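Local coordinates for protein cleavage stimulation factor 77 (Encephalitozoon cuniculi, PDB 2UY1) that forms a helical-repeat homodimer that probably serves as a scaffold of the cleavage stimulation factor in mRNA 3'-end processing, and may bind mRNA, at residues B[257-262]-B[291-296]; B[247-251]-B[442-446]; B[286-290]-B[315-321]. All blocks are in the same frame, centred on the assembly; numbering follows the deposited sequence.

Contact 1 (B[257-262]-B[291-296]); sequences DEEAVY and NHLNYV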
ATOM      1  N   ASP B 257     -28.434  -2.627  24.896  1.00 27.71           N
ATOM      2  CA  ASP B 257     -28.508  -3.923  25.567  1.00 27.18           C
ATOM      3  C   ASP B 257     -29.695  -4.786  25.098  1.00 27.02           C
ATOM      4  O   ASP B 257     -30.490  -5.281  25.912  1.00 25.78           O
ATOM      5  CB  ASP B 257     -28.546  -3.719  27.087  1.00 29.34           C
ATOM      6  CG  ASP B 257     -28.262  -4.993  27.876  1.00 32.37           C
ATOM      7  OD1 ASP B 257     -27.856  -5.992  27.257  1.00 33.33           O
ATOM      8  OD2 ASP B 257     -28.469  -4.998  29.125  1.00 34.43           O
ATOM      9  N   GLU B 258     -29.756  -5.025  23.789  1.00 25.98           N
ATOM     10  CA  GLU B 258     -30.858  -5.809  23.186  1.00 25.32           C
ATOM     11  C   GLU B 258     -30.360  -6.970  22.293  1.00 26.08           C
ATOM     12  O   GLU B 258     -30.316  -6.815  21.046  1.00 26.09           O
ATOM     13  CB  GLU B 258     -31.755  -4.886  22.387  1.00 25.73           C
ATOM     14  CG  GLU B 258     -32.568  -3.915  23.203  1.00 23.86           C
ATOM     15  CD  GLU B 258     -33.705  -4.590  24.016  1.00 26.71           C
ATOM     16  OE1 GLU B 258     -34.302  -5.603  23.521  1.00 24.12           O
ATOM     17  OE2 GLU B 258     -33.974  -4.092  25.133  1.00 23.95           O
ATOM     18  N   GLU B 259     -30.038  -8.126  22.913  1.00 25.51           N
ATOM     19  CA  GLU B 259     -29.423  -9.296  22.226  1.00 26.57           C
ATOM     20  C   GLU B 259     -30.292  -9.843  21.106  1.00 26.98           C
ATOM     21  O   GLU B 259     -29.804 -10.535  20.198  1.00 27.91           O
ATOM     22  CB  GLU B 259     -29.090 -10.424  23.230  1.00 28.01           C
ATOM     23  CG  GLU B 259     -28.027 -11.393  22.735  1.00 24.32           C
ATOM     24  CD  GLU B 259     -27.571 -12.465  23.710  1.00 26.93           C
ATOM     25  OE1 GLU B 259     -27.793 -12.370  24.942  1.00 30.29           O
ATOM     26  OE2 GLU B 259     -26.921 -13.427  23.231  1.00 26.99           O
ATOM     27  N   ALA B 260     -31.593  -9.542  21.159  1.00 27.38           N
ATOM     28  CA  ALA B 260     -32.562 -10.108  20.182  1.00 25.88           C
ATOM     29  C   ALA B 260     -32.316  -9.659  18.755  1.00 25.43           C
ATOM     30  O   ALA B 260     -32.727 -10.340  17.785  1.00 23.94           O
ATOM     31  CB  ALA B 260     -34.031  -9.788  20.578  1.00 24.73           C
ATOM     32  N   VAL B 261     -31.653  -8.512  18.615  1.00 25.18           N
ATOM     33  CA  VAL B 261     -31.432  -7.938  17.281  1.00 25.62           C
ATOM     34  C   VAL B 261     -30.589  -8.825  16.377  1.00 25.02           C
ATOM     35  O   VAL B 261     -30.834  -8.917  15.166  1.00 23.55           O
ATOM     36  CB  VAL B 261     -30.973  -6.414  17.314  1.00 27.77           C
ATOM     37  CG1 VAL B 261     -31.926  -5.605  18.248  1.00 25.12           C
ATOM     38  CG2 VAL B 261     -29.513  -6.260  17.699  1.00 24.73           C
ATOM     39  N   TYR B 262     -29.640  -9.527  16.974  1.00 25.50           N
ATOM     40  CA  TYR B 262     -28.744 -10.374  16.226  1.00 26.32           C
ATOM     41  C   TYR B 262     -29.495 -11.533  15.583  1.00 28.04           C
ATOM     42  O   TYR B 262     -29.345 -11.761  14.370  1.00 29.05           O
ATOM     43  CB  TYR B 262     -27.614 -10.839  17.126  1.00 25.65           C
ATOM     44  CG  TYR B 262     -26.922  -9.658  17.808  1.00 22.16           C
ATOM     45  CD1 TYR B 262     -26.211  -8.724  17.050  1.00 17.58           C
ATOM     46  CD2 TYR B 262     -26.974  -9.487  19.198  1.00 18.60           C
ATOM     47  CE1 TYR B 262     -25.596  -7.607  17.662  1.00 21.10           C
ATOM     48  CE2 TYR B 262     -26.344  -8.387  19.828  1.00 16.92           C
ATOM     49  CZ  TYR B 262     -25.658  -7.476  19.040  1.00 22.14           C
ATOM     50  OH  TYR B 262     -25.036  -6.424  19.604  1.00 23.64           O
ATOM     51  N   ASN B 291     -20.574  -9.398  15.408  1.00 21.56           N
ATOM     52  CA  ASN B 291     -21.089  -8.377  16.303  1.00 21.60           C
ATOM     53  C   ASN B 291     -21.891  -8.897  17.493  1.00 21.75           C
ATOM     54  O   ASN B 291     -21.854  -8.318  18.594  1.00 20.51           O
ATOM     55  CB  ASN B 291     -21.750  -7.236  15.519  1.00 22.20           C
ATOM     56  CG  ASN B 291     -20.672  -6.184  15.027  1.00 20.97           C
ATOM     57  OD1 ASN B 291     -20.071  -5.483  15.825  1.00 22.87           O
ATOM     58  ND2 ASN B 291     -20.421  -6.157  13.747  1.00 19.48           N
ATOM     59  N   HIS B 292     -22.464 -10.077  17.280  1.00 21.70           N
ATOM     60  CA  HIS B 292     -23.231 -10.808  18.263  1.00 23.03           C
ATOM     61  C   HIS B 292     -22.251 -11.413  19.205  1.00 22.56           C
ATOM     62  O   HIS B 292     -22.391 -11.230  20.408  1.00 24.34           O
ATOM     63  CB  HIS B 292     -24.107 -11.873  17.568  1.00 23.60           C
ATOM     64  CG  HIS B 292     -25.004 -12.646  18.496  1.00 24.63           C
ATOM     65  ND1 HIS B 292     -25.752 -13.752  18.274  1.00 25.52           N
ATOM     66  CD2 HIS B 292     -25.255 -12.265  19.800  1.00 24.65           C
ATOM     67  CE1 HIS B 292     -26.432 -14.023  19.442  1.00 27.79           C
ATOM     68  NE2 HIS B 292     -26.112 -13.116  20.347  1.00 28.71           N
ATOM     69  N   LEU B 293     -21.186 -12.042  18.686  1.00 23.67           N
ATOM     70  CA  LEU B 293     -20.096 -12.528  19.551  1.00 23.84           C
ATOM     71  C   LEU B 293     -19.515 -11.439  20.428  1.00 23.88           C
ATOM     72  O   LEU B 293     -19.224 -11.697  21.611  1.00 24.85           O
ATOM     73  CB  LEU B 293     -18.937 -13.215  18.754  1.00 23.16           C
ATOM     74  CG  LEU B 293     -19.243 -14.608  18.175  1.00 24.24           C
ATOM     75  CD1 LEU B 293     -18.207 -14.952  17.104  1.00 19.85           C
ATOM     76  CD2 LEU B 293     -19.262 -15.678  19.228  1.00 19.55           C
ATOM     77  N   ASN B 294     -19.304 -10.240  19.843  1.00 24.74           N
ATOM     78  CA  ASN B 294     -18.760  -9.074  20.570  1.00 24.74           C
ATOM     79  C   ASN B 294     -19.644  -8.654  21.706  1.00 25.29           C
ATOM     80  O   ASN B 294     -19.149  -8.337  22.818  1.00 25.29           O
ATOM     81  CB  ASN B 294     -18.586  -7.827  19.680  1.00 25.42           C
ATOM     82  CG  ASN B 294     -18.079  -6.606  20.469  1.00 24.10           C
ATOM     83  OD1 ASN B 294     -16.965  -6.599  20.973  1.00 26.60           O
ATOM     84  ND2 ASN B 294     -18.895  -5.580  20.569  1.00 26.85           N
ATOM     85  N   TYR B 295     -20.942  -8.620  21.409  1.00 26.11           N
ATOM     86  CA  TYR B 295     -21.999  -8.359  22.414  1.00 25.89           C
ATOM     87  C   TYR B 295     -21.855  -9.310  23.607  1.00 26.19           C
ATOM     88  O   TYR B 295     -21.810  -8.879  24.779  1.00 25.36           O
ATOM     89  CB  TYR B 295     -23.415  -8.471  21.792  1.00 27.30           C
ATOM     90  CG  TYR B 295     -24.541  -8.423  22.842  1.00 28.29           C
ATOM     91  CD1 TYR B 295     -25.238  -7.232  23.103  1.00 30.57           C
ATOM     92  CD2 TYR B 295     -24.842  -9.543  23.644  1.00 25.44           C
ATOM     93  CE1 TYR B 295     -26.267  -7.190  24.089  1.00 29.19           C
ATOM     94  CE2 TYR B 295     -25.813  -9.453  24.693  1.00 23.21           C
ATOM     95  CZ  TYR B 295     -26.529  -8.301  24.875  1.00 27.09           C
ATOM     96  OH  TYR B 295     -27.529  -8.240  25.866  1.00 27.36           O
ATOM     97  N   VAL B 296     -21.775 -10.599  23.306  1.00 25.29           N
ATOM     98  CA  VAL B 296     -21.690 -11.619  24.321  1.00 24.38           C
ATOM     99  C   VAL B 296     -20.403 -11.560  25.110  1.00 24.75           C
ATOM    100  O   VAL B 296     -20.441 -11.717  26.309  1.00 25.23           O
ATOM    101  CB  VAL B 296     -21.982 -13.033  23.772  1.00 24.71           C
ATOM    102  CG1 VAL B 296     -21.738 -14.098  24.849  1.00 25.32           C
ATOM    103  CG2 VAL B 296     -23.400 -13.118  23.294  1.00 23.26           C
TER
HETATM  104  O   HOH W   1     -29.059 -10.640  26.671  1.00 25.47           O
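Tyr262 lies flat over the backbone of His292: His292 CA sits 3.8 Å from the centroid of the Tyr262 ring, almost on its normal, a CH-pi contact. A second one answers it, with Tyr262 CB 3.7 Å from the centroid of the His292 imidazole. The two rings are nearly parallel, with planes at 13°, but slid so far apart, at 4.7 Å between centroids, that they barely overlap. Tyr262 also turns its edge to the face of Tyr295 in an offset edge-to-face pair (centroids 5.5 Å apart, planes at 61°), with Tyr262 CE2 3.5 Å from Tyr295 CG.

Polar groups close the outer side of this aromatic cluster. His292 NE2 donates to Glu259 OE2 at 3.0 Å, a nearly straight bond that holds the imidazole at its edge. Tyr295 OH donates to Asp257 OD1 at 2.7 Å, although the placing of that oxygen is less certain. Water 1 donates to both Glu259 OE1 (2.8 Å) and Tyr295 OH (3.0 Å), tying the two ends together. Leu308 of helix 302-311 packs on His292 and Val296.

Helix 260-269, through Tyr262 and the residues just before it, is thus joined to the middle of helix 282-300. Aromatic packing between successive helices in this way is in keeping with the HAT repeats, relatives of the TPR, expected of the Suf family.

Contact 2 (B[247-251]-B[442-446]); sequences FLSLY and FLDSF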
ATOM      1  N   PHE B 247     -26.195  -0.567  10.555  1.00 25.69           N
ATOM      2  CA  PHE B 247     -25.544   0.233  11.644  1.00 24.81           C
ATOM      3  C   PHE B 247     -26.411   0.432  12.923  1.00 24.39           C
ATOM      4  O   PHE B 247     -25.972   0.133  14.050  1.00 22.99           O
ATOM      5  CB  PHE B 247     -25.046   1.621  11.131  1.00 22.13           C
ATOM      6  CG  PHE B 247     -24.434   2.474  12.206  1.00 23.29           C
ATOM      7  CD1 PHE B 247     -23.030   2.459  12.427  1.00 20.38           C
ATOM      8  CD2 PHE B 247     -25.229   3.263  13.041  1.00 18.39           C
ATOM      9  CE1 PHE B 247     -22.474   3.236  13.429  1.00 20.62           C
ATOM     10  CE2 PHE B 247     -24.678   4.024  14.061  1.00 13.73           C
ATOM     11  CZ  PHE B 247     -23.287   4.011  14.270  1.00 20.18           C
ATOM     12  N   LEU B 248     -27.608   0.999  12.740  1.00 24.51           N
ATOM     13  CA  LEU B 248     -28.441   1.393  13.882  1.00 25.26           C
ATOM     14  C   LEU B 248     -28.920   0.212  14.678  1.00 24.99           C
ATOM     15  O   LEU B 248     -29.144   0.351  15.864  1.00 25.71           O
ATOM     16  CB  LEU B 248     -29.658   2.269  13.453  1.00 25.08           C
ATOM     17  CG  LEU B 248     -29.513   3.778  13.350  1.00 24.43           C
ATOM     18  CD1 LEU B 248     -30.893   4.374  13.095  1.00 29.73           C
ATOM     19  CD2 LEU B 248     -28.946   4.431  14.579  1.00 22.40           C
ATOM     20  N   SER B 249     -29.071  -0.957  14.038  1.00 25.81           N
ATOM     21  CA  SER B 249     -29.408  -2.189  14.778  1.00 25.57           C
ATOM     22  C   SER B 249     -28.246  -2.716  15.598  1.00 25.46           C
ATOM     23  O   SER B 249     -28.455  -3.228  16.711  1.00 25.51           O
ATOM     24  CB  SER B 249     -29.960  -3.270  13.840  1.00 26.32           C
ATOM     25  OG  SER B 249     -31.151  -2.788  13.174  1.00 29.26           O
ATOM     26  N   LEU B 250     -27.030  -2.623  15.042  1.00 23.17           N
ATOM     27  CA  LEU B 250     -25.818  -3.008  15.759  1.00 21.36           C
ATOM     28  C   LEU B 250     -25.541  -2.132  16.978  1.00 20.51           C
ATOM     29  O   LEU B 250     -25.166  -2.635  18.063  1.00 19.39           O
ATOM     30  CB  LEU B 250     -24.593  -3.041  14.800  1.00 21.98           C
ATOM     31  CG  LEU B 250     -24.597  -4.021  13.620  1.00 20.68           C
ATOM     32  CD1 LEU B 250     -23.199  -4.149  13.017  1.00 21.13           C
ATOM     33  CD2 LEU B 250     -25.060  -5.393  14.018  1.00 15.27           C
ATOM     34  N   TYR B 251     -25.712  -0.820  16.791  1.00 18.52           N
ATOM     35  CA  TYR B 251     -25.653   0.138  17.866  1.00 18.93           C
ATOM     36  C   TYR B 251     -26.781  -0.067  18.925  1.00 18.71           C
ATOM     37  O   TYR B 251     -26.558  -0.064  20.130  1.00 17.95           O
ATOM     38  CB  TYR B 251     -25.753   1.507  17.231  1.00 18.74           C
ATOM     39  CG  TYR B 251     -25.832   2.699  18.169  1.00 20.06           C
ATOM     40  CD1 TYR B 251     -24.649   3.300  18.665  1.00 20.80           C
ATOM     41  CD2 TYR B 251     -27.057   3.283  18.500  1.00 17.16           C
ATOM     42  CE1 TYR B 251     -24.699   4.425  19.499  1.00 19.88           C
ATOM     43  CE2 TYR B 251     -27.094   4.441  19.362  1.00 18.97           C
ATOM     44  CZ  TYR B 251     -25.919   4.992  19.833  1.00 17.67           C
ATOM     45  OH  TYR B 251     -25.939   6.114  20.648  1.00 21.07           O
ATOM     46  N   PHE B 442     -17.763   4.452  15.689  1.00 19.72           N
ATOM     47  CA  PHE B 442     -18.594   3.307  15.926  1.00 17.82           C
ATOM     48  C   PHE B 442     -18.616   2.480  14.654  1.00 18.44           C
ATOM     49  O   PHE B 442     -18.385   1.285  14.730  1.00 17.74           O
ATOM     50  CB  PHE B 442     -20.017   3.739  16.346  1.00 18.61           C
ATOM     51  CG  PHE B 442     -20.170   4.003  17.812  1.00 19.13           C
ATOM     52  CD1 PHE B 442     -20.779   3.084  18.625  1.00 19.80           C
ATOM     53  CD2 PHE B 442     -19.732   5.209  18.374  1.00 21.70           C
ATOM     54  CE1 PHE B 442     -20.924   3.305  19.993  1.00 19.84           C
ATOM     55  CE2 PHE B 442     -19.856   5.435  19.721  1.00 21.06           C
ATOM     56  CZ  PHE B 442     -20.473   4.465  20.538  1.00 20.41           C
ATOM     57  N   LEU B 443     -18.895   3.105  13.486  1.00 17.86           N
ATOM     58  CA  LEU B 443     -18.887   2.367  12.248  1.00 19.07           C
ATOM     59  C   LEU B 443     -17.625   1.545  12.006  1.00 18.91           C
ATOM     60  O   LEU B 443     -17.716   0.416  11.552  1.00 17.68           O
ATOM     61  CB  LEU B 443     -19.061   3.297  11.034  1.00 18.42           C
ATOM     62  CG  LEU B 443     -19.094   2.674   9.644  1.00 20.47           C
ATOM     63  CD1 LEU B 443     -20.291   1.683   9.531  1.00 21.34           C
ATOM     64  CD2 LEU B 443     -19.281   3.829   8.600  1.00 21.30           C
ATOM     65  N   ASP B 444     -16.456   2.137  12.218  1.00 18.90           N
ATOM     66  CA  ASP B 444     -15.233   1.389  11.916  1.00 20.42           C
ATOM     67  C   ASP B 444     -15.110   0.194  12.821  1.00 19.90           C
ATOM     68  O   ASP B 444     -14.510  -0.806  12.468  1.00 20.62           O
ATOM     69  CB  ASP B 444     -14.010   2.267  12.080  1.00 18.91           C
ATOM     70  CG  ASP B 444     -13.924   3.325  11.031  1.00 24.31           C
ATOM     71  OD1 ASP B 444     -14.586   3.243   9.947  1.00 29.73           O
ATOM     72  OD2 ASP B 444     -13.214   4.278  11.316  1.00 25.67           O
ATOM     73  N   SER B 445     -15.637   0.333  14.029  1.00 20.84           N
ATOM     74  CA  SER B 445     -15.539  -0.706  15.049  1.00 19.85           C
ATOM     75  C   SER B 445     -16.485  -1.874  14.739  1.00 19.96           C
ATOM     76  O   SER B 445     -16.135  -3.018  15.029  1.00 19.72           O
ATOM     77  CB  SER B 445     -15.916  -0.120  16.397  1.00 20.67           C
ATOM     78  OG  SER B 445     -14.896   0.738  16.905  1.00 23.98           O
ATOM     79  N   PHE B 446     -17.686  -1.584  14.233  1.00 19.18           N
ATOM     80  CA  PHE B 446     -18.643  -2.649  13.890  1.00 20.96           C
ATOM     81  C   PHE B 446     -18.106  -3.379  12.661  1.00 21.37           C
ATOM     82  O   PHE B 446     -18.306  -4.597  12.541  1.00 20.07           O
ATOM     83  CB  PHE B 446     -20.044  -2.141  13.521  1.00 18.50           C
ATOM     84  CG  PHE B 446     -20.813  -1.497  14.655  1.00 20.29           C
ATOM     85  CD1 PHE B 446     -20.952  -2.113  15.885  1.00 19.18           C
ATOM     86  CD2 PHE B 446     -21.466  -0.287  14.461  1.00 18.39           C
ATOM     87  CE1 PHE B 446     -21.667  -1.519  16.948  1.00 20.92           C
ATOM     88  CE2 PHE B 446     -22.235   0.289  15.507  1.00 22.07           C
ATOM     89  CZ  PHE B 446     -22.310  -0.329  16.748  1.00 19.05           C
TER
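Two aromatic pairs carry this crossing, where the short segments of helices 247-255 and 434-446 run at 84° with their axes 10.8 Å apart. Both are offset edge-to-face. Phe446 points an edge at the face of Phe247, with centroids 5.3 Å apart, planes at 75° and Phe247 CE1 3.6 Å from Phe446 CE2. Tyr251 points an edge at the face of Phe442, with centroids 5.6 Å apart and planes at 70°. The rings continue past the two segments: Phe217 meets both Tyr251 and Phe442, and Phe403 of the neighbouring subunit packs edge-to-face with Phe442.

CH-pi and apolar van der Waals contacts complete the fit. Leu250 CB stands over the face of the Phe446 ring, 3.8 Å from its centroid, in a CH-pi contact, while Leu250 CD1 reaches Phe446 CB, also at 3.8 Å. Phe247 slots its edge against the other helix, with CE1 3.8 Å from Phe442 CB and CD1 4.1 Å from Leu443 CD1. The tip of Phe446 reaches the backbone of helix 247-255, its CZ lying 3.4 Å from Tyr251 N.

Polar interactions play no part between the two segments. The Tyr251 hydroxyl is instead hydrogen-bonded to Glu221 and Ser220 of helix 213-225.

With neither charge nor hydrogen bond to fix the crossing, the chemistry implies an interface held by ring geometry and exclusion of water, bringing together residues far apart in sequence close to a surface shared by the two subunits.

Contact 3 (B[286-290]-B[315-321]); sequences DLLRI and EGVGPHV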
ATOM      1  N   ASP B 286     -22.298 -12.838   8.366  1.00 24.51           N
ATOM      2  CA  ASP B 286     -20.995 -12.910   9.027  1.00 25.17           C
ATOM      3  C   ASP B 286     -20.812 -11.676   9.888  1.00 24.79           C
ATOM      4  O   ASP B 286     -20.364 -11.819  10.987  1.00 24.74           O
ATOM      5  CB  ASP B 286     -19.846 -13.018   8.035  1.00 25.73           C
ATOM      6  CG  ASP B 286     -19.703 -14.427   7.419  1.00 27.38           C
ATOM      7  OD1 ASP B 286     -20.146 -15.442   8.026  1.00 24.23           O
ATOM      8  OD2 ASP B 286     -19.092 -14.500   6.318  1.00 30.62           O
ATOM      9  N   LEU B 287     -21.168 -10.471   9.401  1.00 25.81           N
ATOM     10  CA  LEU B 287     -21.047  -9.294  10.272  1.00 26.39           C
ATOM     11  C   LEU B 287     -21.985  -9.298  11.479  1.00 25.64           C
ATOM     12  O   LEU B 287     -21.667  -8.695  12.515  1.00 26.20           O
ATOM     13  CB  LEU B 287     -21.114  -7.971   9.512  1.00 27.22           C
ATOM     14  CG  LEU B 287     -20.244  -6.811  10.055  1.00 27.40           C
ATOM     15  CD1 LEU B 287     -18.740  -7.114  10.316  1.00 27.33           C
ATOM     16  CD2 LEU B 287     -20.365  -5.669   9.122  1.00 28.41           C
ATOM     17  N   LEU B 288     -23.119 -10.000  11.378  1.00 24.93           N
ATOM     18  CA  LEU B 288     -24.012 -10.149  12.521  1.00 25.17           C
ATOM     19  C   LEU B 288     -23.402 -11.063  13.572  1.00 24.64           C
ATOM     20  O   LEU B 288     -23.449 -10.758  14.759  1.00 24.14           O
ATOM     21  CB  LEU B 288     -25.375 -10.745  12.089  1.00 26.64           C
ATOM     22  CG  LEU B 288     -26.301  -9.790  11.376  1.00 25.87           C
ATOM     23  CD1 LEU B 288     -27.421 -10.615  10.755  1.00 29.21           C
ATOM     24  CD2 LEU B 288     -26.760  -8.754  12.380  1.00 28.29           C
ATOM     25  N   ARG B 289     -22.834 -12.180  13.121  1.00 23.99           N
ATOM     26  CA  ARG B 289     -22.205 -13.142  14.003  1.00 24.27           C
ATOM     27  C   ARG B 289     -21.070 -12.572  14.798  1.00 23.30           C
ATOM     28  O   ARG B 289     -20.996 -12.732  16.017  1.00 23.98           O
ATOM     29  CB  ARG B 289     -21.680 -14.310  13.189  1.00 24.70           C
ATOM     30  CG  ARG B 289     -22.762 -15.225  12.699  1.00 28.73           C
ATOM     31  CD  ARG B 289     -22.187 -16.261  11.759  1.00 35.32           C
ATOM     32  NE  ARG B 289     -22.909 -16.315  10.491  1.00 40.97           N
ATOM     33  CZ  ARG B 289     -23.495 -17.399   9.982  1.00 44.86           C
ATOM     34  NH1 ARG B 289     -23.467 -18.550  10.637  1.00 45.44           N
ATOM     35  NH2 ARG B 289     -24.119 -17.328   8.808  1.00 45.85           N
ATOM     36  N   ILE B 290     -20.170 -11.891  14.095  1.00 22.80           N
ATOM     37  CA  ILE B 290     -19.067 -11.218  14.703  1.00 22.17           C
ATOM     38  C   ILE B 290     -19.583 -10.210  15.770  1.00 21.64           C
ATOM     39  O   ILE B 290     -19.113 -10.201  16.898  1.00 21.77           O
ATOM     40  CB  ILE B 290     -18.177 -10.548  13.574  1.00 21.33           C
ATOM     41  CG1 ILE B 290     -17.224 -11.592  12.995  1.00 21.54           C
ATOM     42  CG2 ILE B 290     -17.445  -9.268  14.130  1.00 21.54           C
ATOM     43  CD1 ILE B 290     -16.652 -11.175  11.599  1.00 23.72           C
ATOM     44  N   GLU B 315     -24.225 -23.707  10.988  1.00 49.73           N
ATOM     45  CA  GLU B 315     -24.399 -22.830   9.812  1.00 49.82           C
ATOM     46  C   GLU B 315     -23.041 -22.464   9.195  1.00 47.25           C
ATOM     47  O   GLU B 315     -22.057 -22.370   9.910  1.00 47.15           O
ATOM     48  CB  GLU B 315     -25.193 -21.564  10.161  1.00 49.88           C
ATOM     49  CG  GLU B 315     -26.664 -21.873  10.532  1.00 53.12           C
ATOM     50  CD  GLU B 315     -27.570 -20.636  10.557  1.00 53.84           C
ATOM     51  OE1 GLU B 315     -27.175 -19.588  11.162  1.00 59.66           O
ATOM     52  OE2 GLU B 315     -28.699 -20.721   9.977  1.00 59.41           O
ATOM     53  N   GLY B 316     -22.991 -22.289   7.871  1.00 45.20           N
ATOM     54  CA  GLY B 316     -21.793 -21.783   7.179  1.00 42.55           C
ATOM     55  C   GLY B 316     -21.353 -20.386   7.653  1.00 40.38           C
ATOM     56  O   GLY B 316     -21.718 -19.356   7.043  1.00 40.91           O
ATOM     57  N   VAL B 317     -20.588 -20.338   8.746  1.00 36.61           N
ATOM     58  CA  VAL B 317     -20.047 -19.072   9.202  1.00 34.09           C
ATOM     59  C   VAL B 317     -18.831 -18.828   8.332  1.00 31.58           C
ATOM     60  O   VAL B 317     -18.056 -19.753   8.098  1.00 30.97           O
ATOM     61  CB  VAL B 317     -19.732 -19.008  10.768  1.00 34.88           C
ATOM     62  CG1 VAL B 317     -20.810 -19.738  11.574  1.00 35.06           C
ATOM     63  CG2 VAL B 317     -18.326 -19.555  11.141  1.00 32.93           C
ATOM     64  N   GLY B 318     -18.696 -17.597   7.837  1.00 29.51           N
ATOM     65  CA  GLY B 318     -17.640 -17.242   6.862  1.00 25.57           C
ATOM     66  C   GLY B 318     -16.233 -17.301   7.429  1.00 24.38           C
ATOM     67  O   GLY B 318     -16.044 -17.472   8.647  1.00 22.94           O
ATOM     68  N   PRO B 319     -15.233 -17.105   6.551  1.00 22.87           N
ATOM     69  CA  PRO B 319     -13.811 -16.982   6.922  1.00 21.89           C
ATOM     70  C   PRO B 319     -13.559 -15.919   7.999  1.00 19.12           C
ATOM     71  O   PRO B 319     -12.810 -16.157   8.939  1.00 19.10           O
ATOM     72  CB  PRO B 319     -13.139 -16.569   5.597  1.00 21.94           C
ATOM     73  CG  PRO B 319     -14.043 -17.121   4.543  1.00 24.04           C
ATOM     74  CD  PRO B 319     -15.438 -16.923   5.097  1.00 22.69           C
ATOM     75  N   HIS B 320     -14.191 -14.763   7.895  1.00 18.62           N
ATOM     76  CA  HIS B 320     -13.943 -13.669   8.838  1.00 17.59           C
ATOM     77  C   HIS B 320     -14.234 -13.999  10.293  1.00 18.42           C
ATOM     78  O   HIS B 320     -13.684 -13.372  11.184  1.00 17.69           O
ATOM     79  CB  HIS B 320     -14.843 -12.478   8.476  1.00 19.61           C
ATOM     80  CG  HIS B 320     -14.431 -11.772   7.227  1.00 18.99           C
ATOM     81  ND1 HIS B 320     -14.768 -11.971   5.932  1.00 24.53           N
ATOM     82  CD2 HIS B 320     -13.527 -10.733   7.234  1.00 21.58           C
ATOM     83  CE1 HIS B 320     -14.088 -11.040   5.186  1.00 19.44           C
ATOM     84  NE2 HIS B 320     -13.360 -10.292   5.998  1.00 20.21           N
ATOM     85  N   VAL B 321     -15.194 -14.894  10.527  1.00 17.27           N
ATOM     86  CA  VAL B 321     -15.742 -15.111  11.864  1.00 18.39           C
ATOM     87  C   VAL B 321     -14.722 -15.933  12.611  1.00 17.94           C
ATOM     88  O   VAL B 321     -14.501 -15.715  13.770  1.00 17.74           O
ATOM     89  CB  VAL B 321     -17.184 -15.827  11.810  1.00 17.79           C
ATOM     90  CG1 VAL B 321     -17.710 -16.237  13.239  1.00 18.74           C
ATOM     91  CG2 VAL B 321     -18.162 -14.911  11.182  1.00 17.50           C
TER
HETATM   92  O   HOH W   2     -16.431 -14.102   5.893  1.00 22.62           O
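Asp286 does most of the polar work here. Its OD1 accepts a hydrogen bond from Gly318 N at 2.6 Å, and the carboxylate lies so close that a side chain at Gly318 would run into OD2. OD2 in turn accepts from water 2 at 2.7 Å; that water also accepts a hydrogen bond from His320 N (3.1 Å) and hydrogen-bonds His320 ND1 (2.7 Å). His320 NE2 is satisfied by Asp450, and Val317 O by His350.

Arg289 is less well served. Its NE hydrogen-bonds Leu285 O, but NH1 finds no such partner. Long, purely electrostatic salt bridges run from Arg289 NE to Asp286 OD1 (3.8 Å) and from Arg289 NH1 to Glu315 OE1 (3.9 Å). The guanidinium lies with a face over Val317 CA.

Ile290 CG1 meets Val321 CG2 at 3.9 Å, and Leu451 from a later loop touches Ile290 and His320. The contact pins the loop leading into helix 319-333 against helix 282-300; helix 302-311 separates them in sequence, consistent with stacked hairpins of a HAT/TPR-like array.

How the contacts relate
Along the chain the segments come in the order 247-251, 257-262, 286-290, 291-296, 315-321 and 442-446, so contact 2 spans the other two, which interleave. Contacts 1 and 3 use adjoining parts of helix 282-300, their centres about 14 Å apart. Contact 2 lies about 12 Å from contact 1 and about 16 Å from contact 3, counted between centres. Asn291 ND2 probably hydrogen-bonds Phe446 O at 2.9 Å, linking contact 1 to contact 2, and Leu287 CD1 of contact 3 packs against the same Phe446 O at 3.4 Å. Helix 434-446 thereby returns to the middle of the all-helical repeat array, joining local helix-to-helix packing to a long-range closure beside the other subunit.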